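Local coordinates for protein pelota homolog (Archaeoglobus fulgidus, PDB 3OBY), which probably recognises stalled ribosomes and helps to release them and degrade damaged mRNA, with a metal-dependent endoribonuclease activity assigned to its N-terminal Sm-fold domain, at residues I136-A141 with F172-V176; A177-E181 with Y208-A212; K186-G192 with N214-V220. One frame throughout, in Å; residues are numbered along the deposited sequence.

Contact 1: residues I136-A141 with F172-V176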
ATOM      1  N   ILE A 136       3.785 -18.359  20.231  1.00 32.40           N
ATOM      2  CA  ILE A 136       4.110 -19.694  20.707  1.00 39.34           C
ATOM      3  C   ILE A 136       5.349 -19.739  21.585  1.00 44.12           C
ATOM      4  O   ILE A 136       6.316 -19.001  21.382  1.00 35.42           O
ATOM      5  CB  ILE A 136       4.320 -20.658  19.518  1.00 50.43           C
ATOM      6  CG1 ILE A 136       4.346 -22.107  20.007  1.00 62.05           C
ATOM      7  CG2 ILE A 136       5.628 -20.332  18.811  1.00 53.18           C
ATOM      8  CD1 ILE A 136       4.484 -23.132  18.888  1.00 55.12           C
ATOM      9  N   GLU A 137       5.297 -20.626  22.568  1.00 47.03           N
ATOM     10  CA  GLU A 137       6.383 -20.833  23.509  1.00 55.06           C
ATOM     11  C   GLU A 137       6.256 -22.299  23.900  1.00 59.69           C
ATOM     12  O   GLU A 137       5.196 -22.892  23.706  1.00 59.13           O
ATOM     13  CB  GLU A 137       6.199 -19.941  24.736  1.00 53.97           C
ATOM     14  CG  GLU A 137       5.095 -20.395  25.674  1.00 60.81           C
ATOM     15  CD  GLU A 137       4.768 -19.362  26.732  1.00 60.45           C
ATOM     16  OE1 GLU A 137       5.698 -18.896  27.423  1.00 55.11           O
ATOM     17  OE2 GLU A 137       3.576 -19.019  26.873  1.00 55.17           O
ATOM     18  N   GLU A 138       7.321 -22.880  24.442  1.00 67.69           N
ATOM     19  CA  GLU A 138       7.298 -24.286  24.836  1.00 71.98           C
ATOM     20  C   GLU A 138       5.965 -24.738  25.421  1.00 62.96           C
ATOM     21  O   GLU A 138       5.495 -24.190  26.416  1.00 63.51           O
ATOM     22  CB  GLU A 138       8.408 -24.585  25.849  1.00 90.06           C
ATOM     23  CG  GLU A 138       9.783 -24.829  25.245  1.00112.56           C
ATOM     24  CD  GLU A 138      10.734 -25.498  26.229  1.00126.99           C
ATOM     25  OE1 GLU A 138      10.995 -24.911  27.300  1.00133.15           O
ATOM     26  OE2 GLU A 138      11.215 -26.614  25.932  1.00130.92           O
ATOM     27  N   GLY A 139       5.365 -25.736  24.779  1.00 58.29           N
ATOM     28  CA  GLY A 139       4.104 -26.293  25.237  1.00 43.07           C
ATOM     29  C   GLY A 139       2.875 -25.401  25.288  1.00 53.34           C
ATOM     30  O   GLY A 139       1.899 -25.743  25.954  1.00 56.13           O
ATOM     31  N   TYR A 140       2.897 -24.270  24.595  1.00 58.55           N
ATOM     32  CA  TYR A 140       1.738 -23.382  24.607  1.00 65.51           C
ATOM     33  C   TYR A 140       1.664 -22.477  23.381  1.00 62.80           C
ATOM     34  O   TYR A 140       2.669 -21.908  22.952  1.00 64.41           O
ATOM     35  CB  TYR A 140       1.740 -22.527  25.877  1.00 68.19           C
ATOM     36  CG  TYR A 140       0.558 -21.596  25.980  1.00 59.09           C
ATOM     37  CD1 TYR A 140      -0.747 -22.089  25.932  1.00 55.58           C
ATOM     38  CD2 TYR A 140       0.740 -20.223  26.126  1.00 54.92           C
ATOM     39  CE1 TYR A 140      -1.840 -21.237  26.025  1.00 61.74           C
ATOM     40  CE2 TYR A 140      -0.345 -19.363  26.222  1.00 56.37           C
ATOM     41  CZ  TYR A 140      -1.631 -19.876  26.173  1.00 60.99           C
ATOM     42  OH  TYR A 140      -2.705 -19.027  26.280  1.00 66.73           O
ATOM     43  N   ALA A 141       0.460 -22.345  22.830  1.00 55.78           N
ATOM     44  CA  ALA A 141       0.251 -21.515  21.655  1.00 52.96           C
ATOM     45  C   ALA A 141      -1.153 -20.927  21.604  1.00 55.96           C
ATOM     46  O   ALA A 141      -2.124 -21.547  22.040  1.00 59.16           O
ATOM     47  CB  ALA A 141       0.517 -22.324  20.396  1.00 50.17           C
ATOM     48  N   PHE A 172       3.499 -31.067  19.446  1.00 66.80           N
ATOM     49  CA  PHE A 172       2.606 -30.018  19.893  1.00 59.52           C
ATOM     50  C   PHE A 172       2.443 -29.196  18.612  1.00 61.11           C
ATOM     51  O   PHE A 172       1.350 -28.726  18.276  1.00 51.23           O
ATOM     52  CB  PHE A 172       3.316 -29.225  21.002  1.00 56.72           C
ATOM     53  CG  PHE A 172       2.693 -27.900  21.318  1.00 54.65           C
ATOM     54  CD1 PHE A 172       1.364 -27.812  21.712  1.00 54.45           C
ATOM     55  CD2 PHE A 172       3.443 -26.731  21.218  1.00 59.24           C
ATOM     56  CE1 PHE A 172       0.792 -26.578  22.012  1.00 58.07           C
ATOM     57  CE2 PHE A 172       2.880 -25.492  21.516  1.00 65.16           C
ATOM     58  CZ  PHE A 172       1.547 -25.416  21.909  1.00 61.45           C
ATOM     59  N   PHE A 173       3.554 -29.081  17.885  1.00 56.10           N
ATOM     60  CA  PHE A 173       3.629 -28.354  16.622  1.00 53.11           C
ATOM     61  C   PHE A 173       2.616 -28.873  15.611  1.00 52.30           C
ATOM     62  O   PHE A 173       1.801 -28.115  15.081  1.00 44.64           O
ATOM     63  CB  PHE A 173       5.035 -28.484  16.029  1.00 48.33           C
ATOM     64  CG  PHE A 173       6.095 -27.725  16.782  1.00 42.45           C
ATOM     65  CD1 PHE A 173       5.817 -27.126  18.008  1.00 43.30           C
ATOM     66  CD2 PHE A 173       7.380 -27.616  16.262  1.00 47.03           C
ATOM     67  CE1 PHE A 173       6.803 -26.430  18.707  1.00 47.51           C
ATOM     68  CE2 PHE A 173       8.375 -26.922  16.952  1.00 57.38           C
ATOM     69  CZ  PHE A 173       8.085 -26.327  18.177  1.00 48.30           C
ATOM     70  N   GLY A 174       2.687 -30.170  15.336  1.00 55.42           N
ATOM     71  CA  GLY A 174       1.771 -30.773  14.388  1.00 60.94           C
ATOM     72  C   GLY A 174       0.328 -30.397  14.649  1.00 59.11           C
ATOM     73  O   GLY A 174      -0.413 -30.089  13.717  1.00 64.23           O
ATOM     74  N   GLU A 175      -0.073 -30.419  15.917  1.00 63.76           N
ATOM     75  CA  GLU A 175      -1.442 -30.083  16.297  1.00 67.08           C
ATOM     76  C   GLU A 175      -1.758 -28.623  15.998  1.00 62.62           C
ATOM     77  O   GLU A 175      -2.836 -28.308  15.494  1.00 55.01           O
ATOM     78  CB  GLU A 175      -1.664 -30.369  17.785  1.00 81.99           C
ATOM     79  CG  GLU A 175      -1.625 -31.846  18.145  1.00103.07           C
ATOM     80  CD  GLU A 175      -1.800 -32.089  19.631  1.00117.75           C
ATOM     81  OE1 GLU A 175      -1.904 -31.101  20.389  1.00129.56           O
ATOM     82  OE2 GLU A 175      -1.831 -33.268  20.045  1.00122.71           O
ATOM     83  N   VAL A 176      -0.816 -27.737  16.313  1.00 55.05           N
ATOM     84  CA  VAL A 176      -0.998 -26.311  16.061  1.00 43.98           C
ATOM     85  C   VAL A 176      -1.127 -26.089  14.561  1.00 40.07           C
ATOM     86  O   VAL A 176      -2.054 -25.418  14.095  1.00 33.03           O
ATOM     87  CB  VAL A 176       0.209 -25.487  16.567  1.00 41.29           C
ATOM     88  CG1 VAL A 176       0.001 -24.010  16.262  1.00 39.04           C
ATOM     89  CG2 VAL A 176       0.394 -25.696  18.055  1.00 48.96           C
TER

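Contact 2: residues A177-E181 with Y208-A212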
ATOM      1  N   ALA A 177      -0.191 -26.665  13.816  1.00 34.91           N
ATOM      2  CA  ALA A 177      -0.175 -26.534  12.372  1.00 39.69           C
ATOM      3  C   ALA A 177      -1.475 -27.006  11.731  1.00 43.12           C
ATOM      4  O   ALA A 177      -1.973 -26.389  10.790  1.00 45.29           O
ATOM      5  CB  ALA A 177       1.000 -27.322  11.795  1.00 41.04           C
ATOM      6  N   ALA A 178      -2.035 -28.092  12.251  1.00 47.07           N
ATOM      7  CA  ALA A 178      -3.255 -28.669  11.676  1.00 55.16           C
ATOM      8  C   ALA A 178      -4.423 -27.721  11.891  1.00 52.42           C
ATOM      9  O   ALA A 178      -5.327 -27.608  11.032  1.00 47.13           O
ATOM     10  CB  ALA A 178      -3.560 -29.996  12.339  1.00 59.05           C
ATOM     11  N   LYS A 179      -4.426 -27.030  13.012  1.00 57.30           N
ATOM     12  CA  LYS A 179      -5.559 -26.179  13.167  1.00 63.89           C
ATOM     13  C   LYS A 179      -5.282 -24.858  12.446  1.00 65.78           C
ATOM     14  O   LYS A 179      -6.241 -24.217  11.963  1.00 65.42           O
ATOM     15  CB  LYS A 179      -5.891 -26.158  14.651  1.00 63.97           C
ATOM     16  CG  LYS A 179      -4.740 -25.822  15.517  1.00 82.10           C
ATOM     17  CD  LYS A 179      -5.180 -25.746  16.963  1.00 93.68           C
ATOM     18  CE  LYS A 179      -5.522 -27.106  17.524  1.00 97.48           C
ATOM     19  NZ  LYS A 179      -5.924 -27.023  18.946  1.00102.54           N
ATOM     20  N   LEU A 180      -4.045 -24.406  12.379  1.00 55.85           N
ATOM     21  CA  LEU A 180      -3.875 -23.206  11.597  1.00 48.84           C
ATOM     22  C   LEU A 180      -4.376 -23.525  10.144  1.00 50.47           C
ATOM     23  O   LEU A 180      -5.055 -22.725   9.485  1.00 53.24           O
ATOM     24  CB  LEU A 180      -2.423 -22.856  11.525  1.00 34.98           C
ATOM     25  CG  LEU A 180      -1.753 -22.222  12.736  1.00 32.14           C
ATOM     26  CD1 LEU A 180      -0.261 -22.145  12.482  1.00 31.97           C
ATOM     27  CD2 LEU A 180      -2.318 -20.827  12.976  1.00  7.61           C
ATOM     28  N   GLU A 181      -4.007 -24.709   9.655  1.00 46.85           N
ATOM     29  CA  GLU A 181      -4.345 -25.139   8.297  1.00 48.30           C
ATOM     30  C   GLU A 181      -5.848 -25.207   8.032  1.00 45.12           C
ATOM     31  O   GLU A 181      -6.296 -25.006   6.902  1.00 41.95           O
ATOM     32  CB  GLU A 181      -3.687 -26.494   8.004  1.00 52.02           C
ATOM     33  CG  GLU A 181      -3.456 -26.789   6.518  1.00 55.17           C
ATOM     34  CD  GLU A 181      -4.601 -27.533   5.870  1.00 53.00           C
ATOM     35  OE1 GLU A 181      -4.804 -28.723   6.201  1.00 53.80           O
ATOM     36  OE2 GLU A 181      -5.296 -26.927   5.026  1.00 63.06           O
ATOM     37  N   TYR A 208       4.507 -28.275   6.065  1.00 36.03           N
ATOM     38  CA  TYR A 208       3.527 -27.443   5.370  1.00 38.26           C
ATOM     39  C   TYR A 208       4.186 -26.329   4.549  1.00 37.96           C
ATOM     40  O   TYR A 208       4.059 -25.148   4.873  1.00 30.33           O
ATOM     41  CB  TYR A 208       2.567 -26.835   6.395  1.00 43.87           C
ATOM     42  CG  TYR A 208       1.694 -27.845   7.109  1.00 46.59           C
ATOM     43  CD1 TYR A 208       0.383 -28.070   6.700  1.00 56.53           C
ATOM     44  CD2 TYR A 208       2.173 -28.566   8.203  1.00 48.62           C
ATOM     45  CE1 TYR A 208      -0.437 -28.984   7.363  1.00 58.34           C
ATOM     46  CE2 TYR A 208       1.363 -29.486   8.872  1.00 49.92           C
ATOM     47  CZ  TYR A 208       0.057 -29.685   8.447  1.00 49.09           C
ATOM     48  OH  TYR A 208      -0.762 -30.570   9.108  1.00 49.92           O
ATOM     49  N   PRO A 209       4.878 -26.693   3.457  1.00 37.63           N
ATOM     50  CA  PRO A 209       5.563 -25.719   2.596  1.00 44.48           C
ATOM     51  C   PRO A 209       4.726 -24.552   2.080  1.00 41.56           C
ATOM     52  O   PRO A 209       5.224 -23.434   1.962  1.00 42.72           O
ATOM     53  CB  PRO A 209       6.122 -26.589   1.463  1.00 36.74           C
ATOM     54  CG  PRO A 209       5.163 -27.724   1.404  1.00 37.32           C
ATOM     55  CD  PRO A 209       4.936 -28.037   2.863  1.00 37.04           C
ATOM     56  N   GLU A 210       3.457 -24.802   1.778  1.00 45.43           N
ATOM     57  CA  GLU A 210       2.597 -23.744   1.271  1.00 42.89           C
ATOM     58  C   GLU A 210       2.252 -22.712   2.332  1.00 47.68           C
ATOM     59  O   GLU A 210       2.121 -21.523   2.033  1.00 53.16           O
ATOM     60  CB  GLU A 210       1.323 -24.340   0.684  1.00 41.66           C
ATOM     61  CG  GLU A 210       1.584 -25.135  -0.571  1.00 34.23           C
ATOM     62  CD  GLU A 210       2.309 -24.318  -1.629  1.00 36.40           C
ATOM     63  OE1 GLU A 210       3.208 -24.877  -2.283  1.00 48.19           O
ATOM     64  OE2 GLU A 210       1.982 -23.128  -1.817  1.00 17.07           O
ATOM     65  N   MET A 211       2.105 -23.166   3.571  1.00 41.29           N
ATOM     66  CA  MET A 211       1.787 -22.256   4.658  1.00 33.03           C
ATOM     67  C   MET A 211       3.054 -21.516   5.080  1.00 26.82           C
ATOM     68  O   MET A 211       3.016 -20.330   5.410  1.00 35.41           O
ATOM     69  CB  MET A 211       1.217 -23.027   5.850  1.00 28.10           C
ATOM     70  CG  MET A 211       0.622 -22.138   6.935  1.00 31.02           C
ATOM     71  SD  MET A 211       0.199 -23.026   8.446  1.00 43.89           S
ATOM     72  CE  MET A 211      -1.197 -24.001   7.882  1.00 22.24           C
ATOM     73  N   ALA A 212       4.181 -22.216   5.049  1.00 17.84           N
ATOM     74  CA  ALA A 212       5.452 -21.623   5.445  1.00 18.33           C
ATOM     75  C   ALA A 212       5.944 -20.535   4.488  1.00 25.86           C
ATOM     76  O   ALA A 212       6.676 -19.635   4.899  1.00 27.04           O
ATOM     77  CB  ALA A 212       6.509 -22.710   5.583  1.00  4.66           C
TER

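Contact 3: residues K186-G192 with N214-V220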
ATOM      1  N   LYS A 186      -4.045 -16.340   4.630  1.00 32.63           N
ATOM      2  CA  LYS A 186      -2.957 -16.301   3.666  1.00 33.41           C
ATOM      3  C   LYS A 186      -1.606 -15.995   4.284  1.00 22.17           C
ATOM      4  O   LYS A 186      -0.605 -16.564   3.879  1.00 35.10           O
ATOM      5  CB  LYS A 186      -3.267 -15.323   2.528  1.00 31.75           C
ATOM      6  CG  LYS A 186      -4.009 -14.078   2.934  1.00 52.78           C
ATOM      7  CD  LYS A 186      -4.729 -13.499   1.720  1.00 71.17           C
ATOM      8  CE  LYS A 186      -6.074 -14.170   1.474  1.00 72.72           C
ATOM      9  NZ  LYS A 186      -7.078 -13.760   2.492  1.00 52.12           N
ATOM     10  N   TYR A 187      -1.566 -15.114   5.273  1.00 18.22           N
ATOM     11  CA  TYR A 187      -0.294 -14.785   5.906  1.00 19.34           C
ATOM     12  C   TYR A 187      -0.299 -15.078   7.391  1.00 23.06           C
ATOM     13  O   TYR A 187      -1.281 -14.813   8.092  1.00 25.33           O
ATOM     14  CB  TYR A 187       0.075 -13.313   5.681  1.00 17.72           C
ATOM     15  CG  TYR A 187       0.392 -12.988   4.248  1.00 25.97           C
ATOM     16  CD1 TYR A 187       1.542 -13.484   3.637  1.00 32.09           C
ATOM     17  CD2 TYR A 187      -0.476 -12.212   3.487  1.00 27.28           C
ATOM     18  CE1 TYR A 187       1.816 -13.213   2.298  1.00 44.52           C
ATOM     19  CE2 TYR A 187      -0.212 -11.935   2.152  1.00 37.13           C
ATOM     20  CZ  TYR A 187       0.931 -12.438   1.564  1.00 38.35           C
ATOM     21  OH  TYR A 187       1.177 -12.175   0.239  1.00 51.84           O
ATOM     22  N   LEU A 188       0.817 -15.621   7.859  1.00 12.73           N
ATOM     23  CA  LEU A 188       0.976 -15.978   9.251  1.00 23.44           C
ATOM     24  C   LEU A 188       2.110 -15.195   9.902  1.00 26.34           C
ATOM     25  O   LEU A 188       3.201 -15.083   9.344  1.00 24.56           O
ATOM     26  CB  LEU A 188       1.254 -17.485   9.371  1.00 11.58           C
ATOM     27  CG  LEU A 188       1.603 -18.046  10.757  1.00 19.40           C
ATOM     28  CD1 LEU A 188       0.401 -17.936  11.678  1.00 24.00           C
ATOM     29  CD2 LEU A 188       2.044 -19.498  10.633  1.00 13.02           C
ATOM     30  N   ILE A 189       1.830 -14.628  11.069  1.00 22.49           N
ATOM     31  CA  ILE A 189       2.845 -13.917  11.823  1.00 29.20           C
ATOM     32  C   ILE A 189       3.104 -14.870  12.982  1.00 29.10           C
ATOM     33  O   ILE A 189       2.183 -15.228  13.709  1.00 24.64           O
ATOM     34  CB  ILE A 189       2.344 -12.564  12.388  1.00 32.04           C
ATOM     35  CG1 ILE A 189       2.127 -11.552  11.263  1.00 27.63           C
ATOM     36  CG2 ILE A 189       3.377 -11.997  13.338  1.00 32.34           C
ATOM     37  CD1 ILE A 189       1.129 -11.990  10.230  1.00 52.72           C
ATOM     38  N   VAL A 190       4.349 -15.299  13.135  1.00 32.53           N
ATOM     39  CA  VAL A 190       4.724 -16.221  14.202  1.00 31.88           C
ATOM     40  C   VAL A 190       5.655 -15.520  15.183  1.00 35.64           C
ATOM     41  O   VAL A 190       6.795 -15.204  14.845  1.00 40.54           O
ATOM     42  CB  VAL A 190       5.449 -17.447  13.620  1.00 29.12           C
ATOM     43  CG1 VAL A 190       5.755 -18.444  14.708  1.00 31.31           C
ATOM     44  CG2 VAL A 190       4.597 -18.077  12.544  1.00 33.12           C
ATOM     45  N   ALA A 191       5.166 -15.274  16.395  1.00 38.61           N
ATOM     46  CA  ALA A 191       5.964 -14.602  17.415  1.00 46.28           C
ATOM     47  C   ALA A 191       5.965 -15.398  18.710  1.00 47.88           C
ATOM     48  O   ALA A 191       5.239 -16.381  18.839  1.00 51.90           O
ATOM     49  CB  ALA A 191       5.427 -13.202  17.668  1.00 39.47           C
ATOM     50  N   GLY A 192       6.780 -14.960  19.666  1.00 51.50           N
ATOM     51  CA  GLY A 192       6.868 -15.645  20.944  1.00 53.64           C
ATOM     52  C   GLY A 192       8.261 -15.597  21.547  1.00 57.85           C
ATOM     53  O   GLY A 192       9.215 -15.173  20.893  1.00 59.55           O
ATOM     54  N   ASN A 214       4.321 -18.207   3.284  1.00 30.81           N
ATOM     55  CA  ASN A 214       3.667 -16.949   3.623  1.00 38.39           C
ATOM     56  C   ASN A 214       3.639 -16.741   5.129  1.00 37.23           C
ATOM     57  O   ASN A 214       2.698 -16.166   5.664  1.00 51.84           O
ATOM     58  CB  ASN A 214       2.244 -16.945   3.079  1.00 44.03           C
ATOM     59  CG  ASN A 214       2.203 -16.839   1.581  1.00 45.48           C
ATOM     60  OD1 ASN A 214       1.260 -17.303   0.942  1.00 52.02           O
ATOM     61  ND2 ASN A 214       3.223 -16.213   1.006  1.00 40.86           N
ATOM     62  N   ALA A 215       4.675 -17.218   5.808  1.00 32.98           N
ATOM     63  CA  ALA A 215       4.778 -17.087   7.252  1.00 29.57           C
ATOM     64  C   ALA A 215       6.069 -16.366   7.615  1.00 30.00           C
ATOM     65  O   ALA A 215       7.104 -16.587   6.984  1.00 32.71           O
ATOM     66  CB  ALA A 215       4.757 -18.463   7.894  1.00 26.64           C
ATOM     67  N   VAL A 216       6.007 -15.505   8.628  1.00 26.82           N
ATOM     68  CA  VAL A 216       7.187 -14.770   9.075  1.00 25.05           C
ATOM     69  C   VAL A 216       7.317 -14.799  10.587  1.00 28.88           C
ATOM     70  O   VAL A 216       6.321 -14.723  11.304  1.00 35.63           O
ATOM     71  CB  VAL A 216       7.149 -13.295   8.625  1.00 23.74           C
ATOM     72  CG1 VAL A 216       6.986 -13.219   7.115  1.00 44.87           C
ATOM     73  CG2 VAL A 216       6.015 -12.562   9.327  1.00 23.39           C
ATOM     74  N   VAL A 217       8.552 -14.914  11.068  1.00 37.27           N
ATOM     75  CA  VAL A 217       8.826 -14.937  12.502  1.00 36.85           C
ATOM     76  C   VAL A 217       9.315 -13.565  12.950  1.00 35.95           C
ATOM     77  O   VAL A 217      10.322 -13.067  12.452  1.00 39.37           O
ATOM     78  CB  VAL A 217       9.904 -15.974  12.852  1.00 34.68           C
ATOM     79  CG1 VAL A 217      10.183 -15.947  14.342  1.00 49.10           C
ATOM     80  CG2 VAL A 217       9.451 -17.352  12.430  1.00 45.02           C
ATOM     81  N   VAL A 218       8.595 -12.960  13.887  1.00 47.43           N
ATOM     82  CA  VAL A 218       8.941 -11.640  14.403  1.00 50.49           C
ATOM     83  C   VAL A 218       9.656 -11.743  15.748  1.00 53.02           C
ATOM     84  O   VAL A 218       9.525 -12.743  16.455  1.00 49.32           O
ATOM     85  CB  VAL A 218       7.676 -10.765  14.545  1.00 45.22           C
ATOM     86  CG1 VAL A 218       8.004  -9.457  15.241  1.00 61.78           C
ATOM     87  CG2 VAL A 218       7.102 -10.483  13.165  1.00 57.96           C
ATOM     88  N   ASP A 219      10.410 -10.704  16.090  1.00 62.78           N
ATOM     89  CA  ASP A 219      11.170 -10.664  17.336  1.00 74.70           C
ATOM     90  C   ASP A 219      10.325 -10.576  18.608  1.00 63.60           C
ATOM     91  O   ASP A 219      10.807 -10.904  19.691  1.00 71.89           O
ATOM     92  CB  ASP A 219      12.150  -9.489  17.308  1.00105.30           C
ATOM     93  CG  ASP A 219      13.125  -9.514  18.470  1.00131.40           C
ATOM     94  OD1 ASP A 219      13.812  -8.493  18.693  1.00144.65           O
ATOM     95  OD2 ASP A 219      13.211 -10.556  19.157  1.00144.66           O
ATOM     96  N   VAL A 220       9.079 -10.128  18.486  1.00 51.09           N
ATOM     97  CA  VAL A 220       8.191 -10.008  19.645  1.00 44.97           C
ATOM     98  C   VAL A 220       8.325 -11.191  20.603  1.00 44.31           C
ATOM     99  O   VAL A 220       8.357 -12.345  20.180  1.00 50.99           O
ATOM    100  CB  VAL A 220       6.711  -9.896  19.204  1.00 42.92           C
ATOM    101  CG1 VAL A 220       5.801  -9.895  20.422  1.00 43.62           C
ATOM    102  CG2 VAL A 220       6.506  -8.623  18.398  1.00 47.01           C
TER

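Contact 1: residues I136-A141 with F172-V176
Residues 136-141 form the tip of a beta hairpin in the central domain of this eRF1-family protein, and the first turn of helix 172-183 lies against it. The hairpin closes through a type II turn from Glu137 to Tyr140, held by paired backbone hydrogen bonds, Glu137 N to Tyr140 O at 2.9 Å and Tyr140 N to Glu137 O at 2.8 Å. Gly139, with its positive phi of 62°, suits the third position of such a turn.

The Phe172 ring packs on the backbone of the turn. Gly139 CA sits 4.2 Å from the ring centroid, 16° off the normal, in a CH-pi contact over the ring face. Phe172 CZ also comes to 3.2 Å from Tyr140 N, while Ala141 N lies at the ring edge.

Apolar side chains supply the rest. Ile136 CD1 reaches Phe172 CE2 at 3.9 Å and Phe173 CE1 at 4.0 Å; Ala141 CB meets Phe172 CZ at 3.6 Å and Val176 CG2 at 4.1 Å. Beyond the two segments, Phe173 makes an edge-to-face stack with Phe200 of helix 196-207, and Val176 touches Phe155 of strand 150-158.

With Glu137 and Tyr140 paired to each other through their backbones and no hydrogen bonds between the segments, the helix is held to the hairpin here by van der Waals and CH-pi contact.

Contact 2: residues A177-E181 with Y208-A212
Here two helices of the alpha/beta central domain meet on one side of its mixed sheet: helix 172-183, and the short helix 209-212 that precedes edge strand 215-217. Tyr208 begins the second segment, both leaving the preceding helix 196-207 and occupying the N-cap position of the next. Its side chain reaches back to helix 172-183, where Tyr208 CE2 lies 3.7 Å from Ala177 CB and Tyr208 CE1 3.8 Å from Glu181 CG, so that the ring bridges residues one helical turn apart. At its tip, Tyr208 OH comes within 4.1 Å of Ala178 CA. The main chain then turns into the short helix, with Ala212 N donating to Tyr208 O at 2.9 Å, and Pro209 and Glu210 lie out of reach of 177-181.

Met211 brings the chain back. Its side chain, extended through chi1 and chi2, carries the terminal methyl onto the helix backbone, and Met211 CE stands 3.8 Å from Ala177 O and 4.0 Å from Leu180 CB. Leu180 continues inward to Val132 and Leu134 of the sheet, while Phe185 touches both Leu180 and Met211. The closest approach of the two segments is that of Met211 CE to Glu181 CA, at 3.4 Å.

Contact 3: residues K186-G192 with N214-V220
Aliphatic side chains cover both faces of this strand pair. On one face Leu188 CB lies 3.9 Å from Ala215 CB, and Val190 CB 4.2 Å from Val217 CG2; helix 196-207 packs here through Lys197, which touches both valines, and Leu201, which touches Val217. On the other, Ile189 CG2 meets Val218 CG2 at 4.0 Å, and both residues also touch Val236 of helix 236-262.

Between these two layers, the backbones pair in parallel register. Leu188 N donates to Asn214 O and Val216 N to Leu188 O, each at 2.9 Å, followed by Val190 N to Val216 O at 2.8 Å and Val218 N to Val190 O at 3.0 Å. With the helices 196-207 and 209-212 that join them, strands 187-191 and 215-217 make a beta-alpha-beta crossover, 215-217 being the edge strand.

At the N-terminal end, Tyr187 CE1 approaches Asn214 ND2 at 3.6 Å, and Asn214 O lies at the edge of the Tyr187 ring. Past the strands' other end, Gly192 N still donates to Val220 O at 3.1 Å. Two acceptors, Gly192 O and Val220 O, lie 3.0 Å apart, and Lys197 NZ hydrogen-bonds to Gly192 O and Val218 O and, weakly, to Val220 O.

In the fold
From the N terminus, the chain passes the Sm-fold N-terminal domain before entering the central domain. Contact 1 closes first: after the hairpin turn, strands 140-147 and 150-158 and an unmodelled stretch at 160-167 intervene before helix 172-183 returns to the turn. The same helix then opens contact 2, which closes the excursion through strand 187-191 and helix 196-207. Contact 3 closes the excursion through helices 196-207 and 209-212, and so crosses contact 2; Leu180 CD1 packs 4.0 Å from Leu188 CD2 between them. Together they join helix 172-183, the short helix and the mixed sheet. A probable hydrogen bond from Ile136 N to Ala191 O, 2.8 Å, links contacts 1 and 3.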